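Local coordinates for protein cellulase (Bacillus sp. BG-CS10, PDB 5E09) that hydrolyses internal beta-1,4-glucosidic bonds of cellulose as a halophilic, three-module family 5 cellulase that carries a family 46 carbohydrate-binding module, at residues 105-110 and 149-154; 197-202 and 253-258; 227-232 and 273-278; 16-21 and 304-309. All coordinates share one frame; numbering follows the deposited sequence.

Contact 1. Residues 105-110 and 149-154; sequences DSWLWI and EPRFTR
Arg151 overlaps the root of Trp107, its NH2 lying 3.8 Å from Trp107 CB. The arginine leaves its backbone with CG anti to N (chi1 -163°), and the bend at chi3 turns NE out of line with the chain. A second meeting lies further along the helix, where the ring of Phe152 presents its edge to the backbone: Phe152 CE1 is 3.8 Å from Ile110 O, close to the ring plane, while the methyl Ile110 CG2 stands off at 4.4 Å from the same CE1. Behind them helix 161-181 supplies Leu170, on which both Ile110 and Phe152 rest. Ser106 CB lies 4.0 Å from Glu149 O, but the serine hydroxyl is spent on His103 O, and Glu149 OE2 bonds His224 ND1. The contact joins helix 105-110 to the loop after strand 142-145 at the C-terminal end of the TIM barrel; as in family 5 relatives, Glu149 is probably the acid/base, beside the active-site cleft. Between the backbones a water donates to Ser106 O at 2.9 Å and accepts from Arg151 N at 3.2 Å. With no direct hydrogen bond from one segment to the other, the joint depends on this water and on van der Waals packing.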
loop_
_atom_site.group_PDB
_atom_site.type_symbol
_atom_site.label_atom_id
_atom_site.label_comp_id
_atom_site.label_asym_id
_atom_site.label_seq_id
_atom_site.Cartn_x
_atom_site.Cartn_y
_atom_site.Cartn_z
ATOM N N ASP A 105 -0.153 1.250 -20.112
ATOM C CA ASP A 105 0.380 1.620 -21.415
ATOM C C ASP A 105 1.819 2.102 -21.295
ATOM O O ASP A 105 2.603 1.982 -22.231
ATOM C CB ASP A 105 -0.476 2.711 -22.056
ATOM C CG ASP A 105 -1.921 2.302 -22.207
ATOM O OD1 ASP A 105 -2.215 1.490 -23.110
ATOM O OD2 ASP A 105 -2.764 2.799 -21.428
ATOM N N SER A 106 2.151 2.656 -20.135
ATOM C CA SER A 106 3.499 3.125 -19.852
ATOM C C SER A 106 4.579 2.071 -20.112
ATOM O O SER A 106 5.576 2.364 -20.762
ATOM C CB SER A 106 3.589 3.597 -18.405
ATOM O OG SER A 106 3.309 2.531 -17.513
ATOM N N TRP A 107 4.392 0.856 -19.600
ATOM C CA TRP A 107 5.414 -0.179 -19.765
ATOM C C TRP A 107 5.053 -1.145 -20.892
ATOM O O TRP A 107 5.890 -1.930 -21.336
ATOM C CB TRP A 107 5.644 -0.946 -18.451
ATOM C CG TRP A 107 4.446 -1.707 -17.948
ATOM C CD1 TRP A 107 3.478 -1.243 -17.105
ATOM C CD2 TRP A 107 4.096 -3.068 -18.250
ATOM N NE1 TRP A 107 2.545 -2.224 -16.870
ATOM C CE2 TRP A 107 2.899 -3.352 -17.558
ATOM C CE3 TRP A 107 4.676 -4.068 -19.036
ATOM C CZ2 TRP A 107 2.271 -4.601 -17.630
ATOM C CZ3 TRP A 107 4.052 -5.307 -19.104
ATOM C CH2 TRP A 107 2.861 -5.562 -18.402
ATOM N N LEU A 108 3.786 -1.088 -21.308
ATOM C CA LEU A 108 3.247 -1.868 -22.425
ATOM C C LEU A 108 3.740 -1.435 -23.821
ATOM O O LEU A 108 4.053 -2.275 -24.666
ATOM C CB LEU A 108 1.716 -1.858 -22.388
ATOM C CG LEU A 108 1.063 -2.438 -21.131
ATOM C CD1 LEU A 108 -0.449 -2.290 -21.195
ATOM C CD2 LEU A 108 1.457 -3.894 -20.944
ATOM N N TRP A 109 3.671 -0.118 -24.076
ATOM C CA TRP A 109 4.086 0.480 -25.359
ATOM C C TRP A 109 4.622 1.942 -25.378
ATOM O O TRP A 109 4.966 2.450 -26.446
ATOM C CB TRP A 109 2.957 0.340 -26.388
ATOM C CG TRP A 109 1.690 1.031 -25.986
ATOM C CD1 TRP A 109 0.659 0.498 -25.269
ATOM C CD2 TRP A 109 1.319 2.383 -26.278
ATOM N NE1 TRP A 109 -0.331 1.435 -25.096
ATOM C CE2 TRP A 109 0.050 2.600 -25.707
ATOM C CE3 TRP A 109 1.937 3.431 -26.967
ATOM C CZ2 TRP A 109 -0.613 3.822 -25.802
ATOM C CZ3 TRP A 109 1.277 4.644 -27.062
ATOM C CH2 TRP A 109 0.016 4.829 -26.483
ATOM N N ILE A 110 4.696 2.606 -24.225
ATOM C CA ILE A 110 5.199 3.977 -24.117
ATOM C C ILE A 110 6.698 3.890 -23.832
ATOM O O ILE A 110 7.506 4.686 -24.310
ATOM C CB ILE A 110 4.504 4.752 -22.984
ATOM C CG1 ILE A 110 2.990 4.774 -23.204
ATOM C CG2 ILE A 110 5.053 6.168 -22.892
ATOM C CD1 ILE A 110 2.228 5.520 -22.132
ATOM N N GLU A 149 3.335 6.316 -13.915
ATOM C CA GLU A 149 4.682 5.796 -13.644
ATOM C C GLU A 149 5.561 5.635 -14.886
ATOM O O GLU A 149 5.929 4.518 -15.243
ATOM C CB GLU A 149 4.580 4.450 -12.908
ATOM C CG GLU A 149 3.864 4.562 -11.561
ATOM C CD GLU A 149 4.012 3.327 -10.675
ATOM O OE1 GLU A 149 4.558 2.307 -11.151
ATOM O OE2 GLU A 149 3.588 3.385 -9.495
ATOM N N PRO A 150 5.902 6.754 -15.544
ATOM C CA PRO A 150 6.689 6.707 -16.782
ATOM C C PRO A 150 8.057 6.065 -16.585
ATOM O O PRO A 150 8.797 6.449 -15.682
ATOM C CB PRO A 150 6.843 8.185 -17.162
ATOM C CG PRO A 150 5.805 8.908 -16.384
ATOM C CD PRO A 150 5.637 8.137 -15.116
ATOM N N ARG A 151 8.379 5.092 -17.427
ATOM C CA ARG A 151 9.689 4.455 -17.408
ATOM C C ARG A 151 10.091 4.183 -18.854
ATOM O O ARG A 151 9.231 4.031 -19.716
ATOM C CB ARG A 151 9.650 3.166 -16.580
ATOM C CG ARG A 151 11.007 2.632 -16.141
ATOM C CD ARG A 151 10.871 1.266 -15.471
ATOM N NE ARG A 151 9.485 0.981 -15.123
ATOM C CZ ARG A 151 8.793 -0.048 -15.600
ATOM N NH1 ARG A 151 9.366 -0.915 -16.426
ATOM N NH2 ARG A 151 7.531 -0.216 -15.231
ATOM N N PHE A 152 11.385 4.142 -19.139
ATOM C CA PHE A 152 11.819 3.903 -20.511
ATOM C C PHE A 152 12.937 2.886 -20.571
ATOM O O PHE A 152 13.561 2.580 -19.556
ATOM C CB PHE A 152 12.251 5.210 -21.175
ATOM C CG PHE A 152 11.182 6.258 -21.167
ATOM C CD1 PHE A 152 10.205 6.277 -22.148
ATOM C CD2 PHE A 152 11.134 7.206 -20.159
ATOM C CE1 PHE A 152 9.209 7.233 -22.133
ATOM C CE2 PHE A 152 10.142 8.163 -20.140
ATOM C CZ PHE A 152 9.179 8.181 -21.130
ATOM N N THR A 153 13.170 2.372 -21.777
ATOM C CA THR A 153 14.129 1.302 -22.019
ATOM C C THR A 153 15.493 1.626 -21.449
ATOM O O THR A 153 16.085 2.665 -21.742
ATOM C CB THR A 153 14.292 1.000 -23.518
ATOM O OG1 THR A 153 13.004 0.946 -24.142
ATOM C CG2 THR A 153 15.001 -0.337 -23.705
ATOM N N ARG A 154 15.983 0.702 -20.638
ATOM C CA ARG A 154 17.223 0.882 -19.900
ATOM C C ARG A 154 18.450 0.455 -20.709
ATOM O O ARG A 154 18.451 -0.608 -21.333
ATOM C CB ARG A 154 17.116 0.102 -18.594
ATOM C CG ARG A 154 18.343 -0.624 -18.097
ATOM C CD ARG A 154 17.921 -1.395 -16.855
ATOM N NE ARG A 154 19.016 -2.053 -16.154
ATOM C CZ ARG A 154 18.955 -2.394 -14.871
ATOM N NH1 ARG A 154 17.857 -2.128 -14.173
ATOM N NH2 ARG A 154 19.982 -2.995 -14.283
HETATM O O HOH W 1 6.497 4.984 -20.022
#

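Contact 2. Residues 197-202 and 253-258; sequences TATSQD and FNRVHN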
loop_
_atom_site.group_PDB
_atom_site.type_symbol
_atom_site.label_atom_id
_atom_site.label_comp_id
_atom_site.label_asym_id
_atom_site.label_seq_id
_atom_site.Cartn_x
_atom_site.Cartn_y
_atom_site.Cartn_z
ATOM N N THR A 197 7.132 8.142 -11.304
ATOM C CA THR A 197 6.473 8.786 -10.161
ATOM C C THR A 197 7.288 8.671 -8.877
ATOM O O THR A 197 6.726 8.494 -7.803
ATOM C CB THR A 197 5.057 8.212 -9.896
ATOM O OG1 THR A 197 5.144 6.815 -9.582
ATOM C CG2 THR A 197 4.152 8.415 -11.107
ATOM N N ALA A 198 8.610 8.772 -8.995
ATOM C CA ALA A 198 9.500 8.654 -7.841
ATOM C C ALA A 198 9.835 10.028 -7.261
ATOM O O ALA A 198 9.453 11.053 -7.819
ATOM C CB ALA A 198 10.768 7.915 -8.228
ATOM N N THR A 199 10.566 10.054 -6.152
ATOM C CA THR A 199 10.701 11.287 -5.385
ATOM C C THR A 199 12.133 11.775 -5.185
ATOM O O THR A 199 12.384 12.604 -4.310
ATOM C CB THR A 199 10.046 11.131 -3.995
ATOM O OG1 THR A 199 10.745 10.132 -3.238
ATOM C CG2 THR A 199 8.585 10.727 -4.141
ATOM N N SER A 200 13.067 11.279 -5.990
ATOM C CA SER A 200 14.437 11.783 -5.960
ATOM C C SER A 200 14.464 13.274 -6.278
ATOM O O SER A 200 13.683 13.753 -7.105
ATOM C CB SER A 200 15.317 11.020 -6.949
ATOM O OG SER A 200 15.294 9.632 -6.671
ATOM N N GLN A 201 15.359 14.005 -5.623
ATOM C CA GLN A 201 15.431 15.451 -5.813
ATOM C C GLN A 201 15.598 15.832 -7.286
ATOM O O GLN A 201 15.025 16.819 -7.738
ATOM C CB GLN A 201 16.573 16.044 -4.984
ATOM C CG GLN A 201 16.593 17.564 -4.952
ATOM C CD GLN A 201 15.257 18.161 -4.544
ATOM O OE1 GLN A 201 14.775 17.937 -3.433
ATOM N NE2 GLN A 201 14.649 18.922 -5.447
ATOM N N ASP A 202 16.358 15.043 -8.042
ATOM C CA ASP A 202 16.590 15.372 -9.444
ATOM C C ASP A 202 15.323 15.218 -10.284
ATOM O O ASP A 202 15.015 16.068 -11.133
ATOM C CB ASP A 202 17.707 14.513 -10.031
ATOM C CG ASP A 202 18.013 14.873 -11.475
ATOM O OD1 ASP A 202 18.442 16.024 -11.726
ATOM O OD2 ASP A 202 17.824 14.009 -12.358
ATOM N N PHE A 253 8.817 13.399 1.933
ATOM C CA PHE A 253 7.806 14.419 1.728
ATOM C C PHE A 253 8.285 15.809 2.137
ATOM O O PHE A 253 7.693 16.809 1.745
ATOM C CB PHE A 253 6.521 13.997 2.426
ATOM C CG PHE A 253 5.846 12.846 1.728
ATOM C CD1 PHE A 253 5.173 13.053 0.535
ATOM C CD2 PHE A 253 5.953 11.556 2.215
ATOM C CE1 PHE A 253 4.578 12.003 -0.140
ATOM C CE2 PHE A 253 5.358 10.496 1.550
ATOM C CZ PHE A 253 4.667 10.719 0.367
ATOM N N ASN A 254 9.392 15.877 2.866
ATOM C CA ASN A 254 10.062 17.158 3.050
ATOM C C ASN A 254 10.543 17.699 1.718
ATOM O O ASN A 254 10.293 18.858 1.393
ATOM C CB ASN A 254 11.245 17.054 4.015
ATOM C CG ASN A 254 10.835 17.242 5.462
ATOM O OD1 ASN A 254 9.717 17.671 5.752
ATOM N ND2 ASN A 254 11.742 16.924 6.378
ATOM N N ARG A 255 11.227 16.878 0.927
ATOM C CA ARG A 255 11.703 17.430 -0.333
ATOM C C ARG A 255 10.558 17.613 -1.337
ATOM O O ARG A 255 10.599 18.540 -2.160
ATOM C CB ARG A 255 12.833 16.583 -0.927
ATOM C CG ARG A 255 12.513 15.150 -1.207
ATOM C CD ARG A 255 13.689 14.472 -1.888
ATOM N NE ARG A 255 13.426 13.053 -2.073
ATOM C CZ ARG A 255 13.709 12.123 -1.170
ATOM N NH1 ARG A 255 14.282 12.466 -0.025
ATOM N NH2 ARG A 255 13.426 10.851 -1.416
ATOM N N VAL A 256 9.526 16.769 -1.262
ATOM C CA VAL A 256 8.349 17.022 -2.100
ATOM C C VAL A 256 7.731 18.383 -1.753
ATOM O O VAL A 256 7.348 19.155 -2.632
ATOM C CB VAL A 256 7.273 15.922 -1.953
ATOM C CG1 VAL A 256 5.969 16.353 -2.619
ATOM C CG2 VAL A 256 7.765 14.614 -2.541
ATOM N N HIS A 257 7.654 18.678 -0.463
ATOM C CA HIS A 257 7.075 19.935 -0.007
ATOM C C HIS A 257 7.924 21.140 -0.423
ATOM O O HIS A 257 7.399 22.134 -0.930
ATOM C CB HIS A 257 6.900 19.915 1.509
ATOM C CG HIS A 257 6.366 21.195 2.070
ATOM N ND1 HIS A 257 5.018 21.474 2.139
ATOM C CD2 HIS A 257 7.001 22.274 2.587
ATOM C CE1 HIS A 257 4.844 22.668 2.678
ATOM N NE2 HIS A 257 6.033 23.173 2.957
ATOM N N ASN A 258 9.233 21.045 -0.214
ATOM C CA ASN A 258 10.139 22.136 -0.568
ATOM C C ASN A 258 10.124 22.443 -2.059
ATOM O O ASN A 258 10.122 23.609 -2.462
ATOM C CB ASN A 258 11.570 21.819 -0.136
ATOM C CG ASN A 258 11.688 21.596 1.353
ATOM O OD1 ASN A 258 10.886 22.112 2.139
ATOM N ND2 ASN A 258 12.693 20.823 1.757
#
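Arg255 is the first residue of the helical segment 253-258 to reach residues 197-202, and it carries most of this contact between neighbouring helices, 201-214 and 243-261, of the outer layer of a TIM barrel. Thr199 and Ser200 come just before the first of them. CG of Arg255 sits between its backbone N and carbonyl carbon (chi1 59°), and from there the chain runs extended to NE. Thr199 is gripped twice. Arg255 NE donates to Thr199 O along a nearly straight path (169°), with the oxygen in the guanidinium plane; the modelled 2.5 Å is unusually short, and its exact value is doubtful. Arg255 NH2 adds a weak bond to Thr199 OG1 at 3.3 Å, so one flat cation takes both a backbone and a side-chain oxygen of a single residue. Gln201 runs past the arginine in the opposite direction, and its OE1 comes to 3.4 Å from Arg255 CB. The amide plane is turned 80° from the guanidinium, and Gln201 NE2 is bonded elsewhere, to Asn205 OD1 and Thr259 OG1. One residue on, Val256 adds the apolar share on the buried side, where Thr199 also packs on Val223 of strand 219-225: the methyls Val256 CG2 and Thr199 CG2 face each other at 4.3 Å.

Contact 3. Residues 227-232 and 273-278; sequences GFWPFS and GLLGFD
Ser232 O accepts from Gly276 N at 2.7 Å, the donor standing above the carbonyl plane with an N-H...O angle of 136°. Gly276 fits because it has no side chain, since a CB there would clash with that same Ser232 O. The hydroxyl of Ser232 turns back to its own helix and donates from OG to Trp229 O at 2.8 Å, OG lying between the backbone N and the carbonyl carbon (chi1 67°). In this position Ser232 OG also touches Leu275 CB at 3.6 Å. The two segments follow strands 219-225 and 267-272, neighbours in the TIM barrel, and so meet at the C-terminal end of the barrel, the end where such barrels carry their active sites. An alanine at Ser232 would probably leave Trp229 O without its hydroxyl donor and open a small gap against Leu275 CB. On the apolar side of the contact, Leu274 CD2 packs against both Ser232 CB, at 3.9 Å, and Phe231 CE2, at 4.0 Å. Leu275 takes a separate partner: its CD2 meets the edge of the Trp229 indole, 3.9 Å from CD1. That indole also packs on Trp476, which belongs to the C-terminal carbohydrate-binding domain.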
loop_
_atom_site.group_PDB
_atom_site.type_symbol
_atom_site.label_atom_id
_atom_site.label_comp_id
_atom_site.label_asym_id
_atom_site.label_seq_id
_atom_site.Cartn_x
_atom_site.Cartn_y
_atom_site.Cartn_z
ATOM N N GLY A 227 6.236 3.126 0.778
ATOM C CA GLY A 227 6.944 2.874 2.014
ATOM C C GLY A 227 8.374 2.430 1.809
ATOM O O GLY A 227 8.714 1.827 0.788
ATOM N N PHE A 228 9.207 2.753 2.795
ATOM C CA PHE A 228 10.571 2.264 2.873
ATOM C C PHE A 228 10.601 0.770 2.553
ATOM O O PHE A 228 10.020 -0.043 3.274
ATOM C CB PHE A 228 11.144 2.551 4.259
ATOM C CG PHE A 228 12.577 2.159 4.418
ATOM C CD1 PHE A 228 13.546 2.670 3.569
ATOM C CD2 PHE A 228 12.964 1.293 5.431
ATOM C CE1 PHE A 228 14.878 2.315 3.716
ATOM C CE2 PHE A 228 14.296 0.931 5.586
ATOM C CZ PHE A 228 15.254 1.443 4.726
ATOM N N TRP A 229 11.279 0.432 1.459
ATOM C CA TRP A 229 11.169 -0.885 0.831
ATOM C C TRP A 229 11.259 -2.119 1.751
ATOM O O TRP A 229 10.386 -2.982 1.694
ATOM C CB TRP A 229 12.223 -1.006 -0.281
ATOM C CG TRP A 229 12.188 -2.342 -0.940
ATOM C CD1 TRP A 229 11.246 -2.798 -1.820
ATOM C CD2 TRP A 229 13.116 -3.412 -0.755
ATOM N NE1 TRP A 229 11.534 -4.087 -2.194
ATOM C CE2 TRP A 229 12.683 -4.491 -1.552
ATOM C CE3 TRP A 229 14.278 -3.569 0.011
ATOM C CZ2 TRP A 229 13.365 -5.703 -1.617
ATOM C CZ3 TRP A 229 14.957 -4.774 -0.050
ATOM C CH2 TRP A 229 14.498 -5.826 -0.859
ATOM N N PRO A 230 12.304 -2.222 2.595
ATOM C CA PRO A 230 12.413 -3.474 3.358
ATOM C C PRO A 230 11.239 -3.725 4.313
ATOM O O PRO A 230 10.834 -4.872 4.522
ATOM C CB PRO A 230 13.714 -3.292 4.152
ATOM C CG PRO A 230 14.428 -2.163 3.506
ATOM C CD PRO A 230 13.383 -1.279 2.937
ATOM N N PHE A 231 10.704 -2.660 4.898
ATOM C CA PHE A 231 9.531 -2.786 5.750
ATOM C C PHE A 231 8.289 -3.101 4.924
ATOM O O PHE A 231 7.461 -3.921 5.322
ATOM C CB PHE A 231 9.304 -1.509 6.565
ATOM C CG PHE A 231 7.963 -1.459 7.242
ATOM C CD1 PHE A 231 7.698 -2.247 8.356
ATOM C CD2 PHE A 231 6.961 -0.633 6.759
ATOM C CE1 PHE A 231 6.459 -2.206 8.970
ATOM C CE2 PHE A 231 5.724 -0.584 7.374
ATOM C CZ PHE A 231 5.472 -1.372 8.476
ATOM N N SER A 232 8.167 -2.456 3.767
ATOM C CA SER A 232 6.950 -2.567 2.980
ATOM C C SER A 232 6.736 -3.975 2.426
ATOM O O SER A 232 5.602 -4.366 2.179
ATOM C CB SER A 232 6.957 -1.551 1.835
ATOM O OG SER A 232 7.967 -1.855 0.895
ATOM N N GLY A 273 0.270 3.013 -0.359
ATOM C CA GLY A 273 -0.067 1.729 0.217
ATOM C C GLY A 273 1.230 1.133 0.725
ATOM O O GLY A 273 2.192 1.854 0.978
ATOM N N LEU A 274 1.261 -0.180 0.884
ATOM C CA LEU A 274 2.511 -0.866 1.168
ATOM C C LEU A 274 2.735 -1.900 0.072
ATOM O O LEU A 274 1.812 -2.618 -0.301
ATOM C CB LEU A 274 2.485 -1.516 2.554
ATOM C CG LEU A 274 2.572 -0.556 3.743
ATOM C CD1 LEU A 274 2.237 -1.280 5.036
ATOM C CD2 LEU A 274 3.963 0.068 3.826
ATOM N N LEU A 275 3.956 -1.950 -0.451
ATOM C CA LEU A 275 4.292 -2.817 -1.576
ATOM C C LEU A 275 3.896 -4.269 -1.321
ATOM O O LEU A 275 3.325 -4.931 -2.195
ATOM C CB LEU A 275 5.788 -2.732 -1.868
ATOM C CG LEU A 275 6.196 -2.875 -3.331
ATOM C CD1 LEU A 275 5.620 -1.719 -4.125
ATOM C CD2 LEU A 275 7.709 -2.928 -3.462
ATOM N N GLY A 276 4.184 -4.747 -0.111
ATOM C CA GLY A 276 3.864 -6.109 0.279
ATOM C C GLY A 276 2.413 -6.510 0.076
ATOM O O GLY A 276 2.113 -7.699 -0.068
ATOM N N PHE A 277 1.512 -5.527 0.052
ATOM C CA PHE A 277 0.092 -5.796 -0.175
ATOM C C PHE A 277 -0.157 -6.495 -1.513
ATOM O O PHE A 277 -1.189 -7.144 -1.690
ATOM C CB PHE A 277 -0.727 -4.503 -0.117
ATOM C CG PHE A 277 -0.913 -3.957 1.275
ATOM C CD1 PHE A 277 -0.444 -4.649 2.382
ATOM C CD2 PHE A 277 -1.565 -2.750 1.473
ATOM C CE1 PHE A 277 -0.616 -4.146 3.659
ATOM C CE2 PHE A 277 -1.741 -2.241 2.751
ATOM C CZ PHE A 277 -1.265 -2.942 3.845
ATOM N N ASP A 278 0.773 -6.363 -2.454
ATOM C CA ASP A 278 0.640 -7.066 -3.730
ATOM C C ASP A 278 0.652 -8.581 -3.506
ATOM O O ASP A 278 -0.091 -9.325 -4.145
ATOM C CB ASP A 278 1.743 -6.644 -4.697
ATOM C CG ASP A 278 1.489 -5.270 -5.294
ATOM O OD1 ASP A 278 0.316 -4.833 -5.299
ATOM O OD2 ASP A 278 2.458 -4.626 -5.754
#

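Contact 4. Residues 16-21 and 304-309; sequences DMQPGW and DVTHML
Gln18 OE1 lies over the centre of one face of the His307 imidazole, 3.3 Å above its plane, while bonded to the backbone of that same histidine. His307 N donates to Gln18 OE1 at 2.8 Å, nearly straight (169°) and on a lone pair of the amide oxygen. The other end of the amide is held too, with Gln18 NE2 donating to Val305 O at 3.0 Å. The bend at chi2 (74°) sets CD off the line of the chain, and the amide plane ends up 40° from that of the ring. Taking up Val305 O and His307 N together, the side chain exemplifies how an amide can stand in for a backbone peptide group where strand pairing is not yet established. A leucine in place of Gln18 would probably leave Val305 O and His307 N without these mates and take the amide oxygen from over the imidazole face. True strand pairing begins two residues later: Gly20 N donates to His307 O at 2.9 Å, and Leu309 N to Gly20 O at 2.9 Å. Strands 20-23 and 306-311 are the first and last of the eight, so these bonds between parallel strands close the TIM barrel. Between the two modes of pairing comes Pro19, preceded by a cis peptide bond, whose CB touches His307 CE1 at 3.5 Å. Gly20 lies against Met308, a selenomethionine, whose CE would clash with any CB at Gly20. On the side of His307, a water donates to Gly20 O and lies in the plane of the imidazole, 2.7 Å from His307 ND1.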
loop_
_atom_site.group_PDB
_atom_site.type_symbol
_atom_site.label_atom_id
_atom_site.label_comp_id
_atom_site.label_asym_id
_atom_site.label_seq_id
_atom_site.Cartn_x
_atom_site.Cartn_y
_atom_site.Cartn_z
ATOM N N ASP A 16 -9.304 20.314 -1.911
ATOM C CA ASP A 16 -10.663 19.848 -1.910
ATOM C C ASP A 16 -10.816 18.392 -2.327
ATOM O O ASP A 16 -11.888 17.853 -2.277
ATOM C CB ASP A 16 -11.523 20.759 -2.751
ATOM C CG ASP A 16 -12.964 20.680 -2.392
ATOM O OD1 ASP A 16 -13.268 20.522 -1.209
ATOM O OD2 ASP A 16 -13.809 20.788 -3.284
HETATM N N MSE A 17 -9.753 17.771 -2.784
HETATM C CA MSE A 17 -9.802 16.392 -3.168
HETATM C C MSE A 17 -9.503 15.448 -2.035
HETATM O O MSE A 17 -9.752 14.290 -2.233
HETATM C CB MSE A 17 -8.782 16.123 -4.256
HETATM C CG MSE A 17 -9.002 16.788 -5.589
HETATM SE SE MSE A 17 -7.397 16.587 -6.709
HETATM C CE MSE A 17 -7.693 14.762 -7.293
ATOM N N GLN A 18 -8.989 15.905 -0.901
ATOM C CA GLN A 18 -8.608 15.080 0.232
ATOM C C GLN A 18 -9.836 14.455 0.899
ATOM O O GLN A 18 -10.759 15.169 1.279
ATOM C CB GLN A 18 -7.822 15.936 1.231
ATOM C CG GLN A 18 -7.055 15.173 2.293
ATOM C CD GLN A 18 -5.807 14.501 1.755
ATOM O OE1 GLN A 18 -5.858 13.733 0.788
ATOM N NE2 GLN A 18 -4.670 14.795 2.377
ATOM N N PRO A 19 -9.865 13.118 1.036
ATOM C CA PRO A 19 -8.930 12.114 0.518
ATOM C C PRO A 19 -9.441 11.443 -0.755
ATOM O O PRO A 19 -10.604 11.616 -1.119
ATOM C CB PRO A 19 -8.859 11.103 1.655
ATOM C CG PRO A 19 -10.272 11.096 2.184
ATOM C CD PRO A 19 -10.790 12.523 2.020
ATOM N N GLY A 20 -8.583 10.665 -1.407
ATOM C CA GLY A 20 -8.935 10.041 -2.669
ATOM C C GLY A 20 -8.753 8.538 -2.677
ATOM O O GLY A 20 -8.056 7.971 -1.833
ATOM N N TRP A 21 -9.381 7.890 -3.649
ATOM C CA TRP A 21 -9.405 6.439 -3.713
ATOM C C TRP A 21 -9.162 5.961 -5.144
ATOM O O TRP A 21 -9.735 6.506 -6.088
ATOM C CB TRP A 21 -10.751 5.934 -3.189
ATOM C CG TRP A 21 -10.908 4.440 -3.140
ATOM C CD1 TRP A 21 -10.492 3.605 -2.143
ATOM C CD2 TRP A 21 -11.561 3.610 -4.110
ATOM N NE1 TRP A 21 -10.829 2.307 -2.441
ATOM C CE2 TRP A 21 -11.493 2.282 -3.647
ATOM C CE3 TRP A 21 -12.199 3.857 -5.327
ATOM C CZ2 TRP A 21 -12.028 1.209 -4.350
ATOM C CZ3 TRP A 21 -12.728 2.790 -6.031
ATOM C CH2 TRP A 21 -12.639 1.484 -5.541
ATOM N N ASP A 304 0.310 19.380 3.434
ATOM C CA ASP A 304 -0.742 19.647 2.442
ATOM C C ASP A 304 -0.674 18.768 1.191
ATOM O O ASP A 304 -0.964 19.228 0.081
ATOM C CB ASP A 304 -0.711 21.115 2.011
ATOM C CG ASP A 304 -0.988 22.067 3.157
ATOM O OD1 ASP A 304 -1.699 21.671 4.108
ATOM O OD2 ASP A 304 -0.487 23.211 3.105
ATOM N N VAL A 305 -0.296 17.508 1.367
ATOM C CA VAL A 305 -0.304 16.568 0.255
ATOM C C VAL A 305 -1.635 15.835 0.188
ATOM O O VAL A 305 -1.974 15.078 1.094
ATOM C CB VAL A 305 0.831 15.533 0.363
ATOM C CG1 VAL A 305 0.756 14.543 -0.802
ATOM C CG2 VAL A 305 2.185 16.224 0.398
ATOM N N THR A 306 -2.389 16.069 -0.881
ATOM C CA THR A 306 -3.608 15.314 -1.117
ATOM C C THR A 306 -3.217 13.890 -1.503
ATOM O O THR A 306 -2.383 13.697 -2.383
ATOM C CB THR A 306 -4.468 15.959 -2.213
ATOM O OG1 THR A 306 -5.133 17.111 -1.677
ATOM C CG2 THR A 306 -5.510 14.986 -2.732
ATOM N N HIS A 307 -3.796 12.895 -0.836
ATOM C CA HIS A 307 -3.395 11.508 -1.057
ATOM C C HIS A 307 -4.542 10.637 -1.560
ATOM O O HIS A 307 -5.714 10.914 -1.295
ATOM C CB HIS A 307 -2.821 10.918 0.230
ATOM C CG HIS A 307 -3.743 11.033 1.404
ATOM N ND1 HIS A 307 -4.886 10.269 1.528
ATOM C CD2 HIS A 307 -3.702 11.832 2.494
ATOM C CE1 HIS A 307 -5.503 10.592 2.650
ATOM N NE2 HIS A 307 -4.808 11.540 3.255
HETATM N N MSE A 308 -4.189 9.576 -2.282
HETATM C CA MSE A 308 -5.163 8.679 -2.905
HETATM C C MSE A 308 -4.762 7.207 -2.751
HETATM O O MSE A 308 -3.787 6.753 -3.355
HETATM C CB MSE A 308 -5.324 9.019 -4.389
HETATM C CG MSE A 308 -5.524 10.500 -4.662
HETATM SE SE MSE A 308 -5.957 10.852 -6.509
HETATM C CE MSE A 308 -7.866 10.458 -6.454
ATOM N N LEU A 309 -5.527 6.469 -1.953
ATOM C CA LEU A 309 -5.195 5.095 -1.590
ATOM C C LEU A 309 -5.296 4.137 -2.772
ATOM O O LEU A 309 -6.274 4.161 -3.519
ATOM C CB LEU A 309 -6.118 4.624 -0.461
ATOM C CG LEU A 309 -6.085 3.154 -0.038
ATOM C CD1 LEU A 309 -4.831 2.854 0.767
ATOM C CD2 LEU A 309 -7.346 2.794 0.742
HETATM O O HOH W 2 -6.576 8.416 0.596
#

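All four contacts belong to the family 5 TIM barrel, and contact 4, which seals its first strand to its last, encloses the other three along the chain. Contact 1 closes before contacts 2 and 3 open, and these two alternate, since segment 227-232 falls between the segments of contact 2. Contacts 1 and 2, with centres about 21 Å apart, touch where Glu149 CG meets Thr197 OG1 at 3.3 Å. Contacts 3 and 4 come to about 5 Å at their nearest atoms without touching. Contact 4 thus closes the sheet itself, contact 2 ties two outer helices, and contacts 1 and 3 join connections at the C-terminal end, where family 5 enzymes have their active site, contact 3 toward the C-terminal modules.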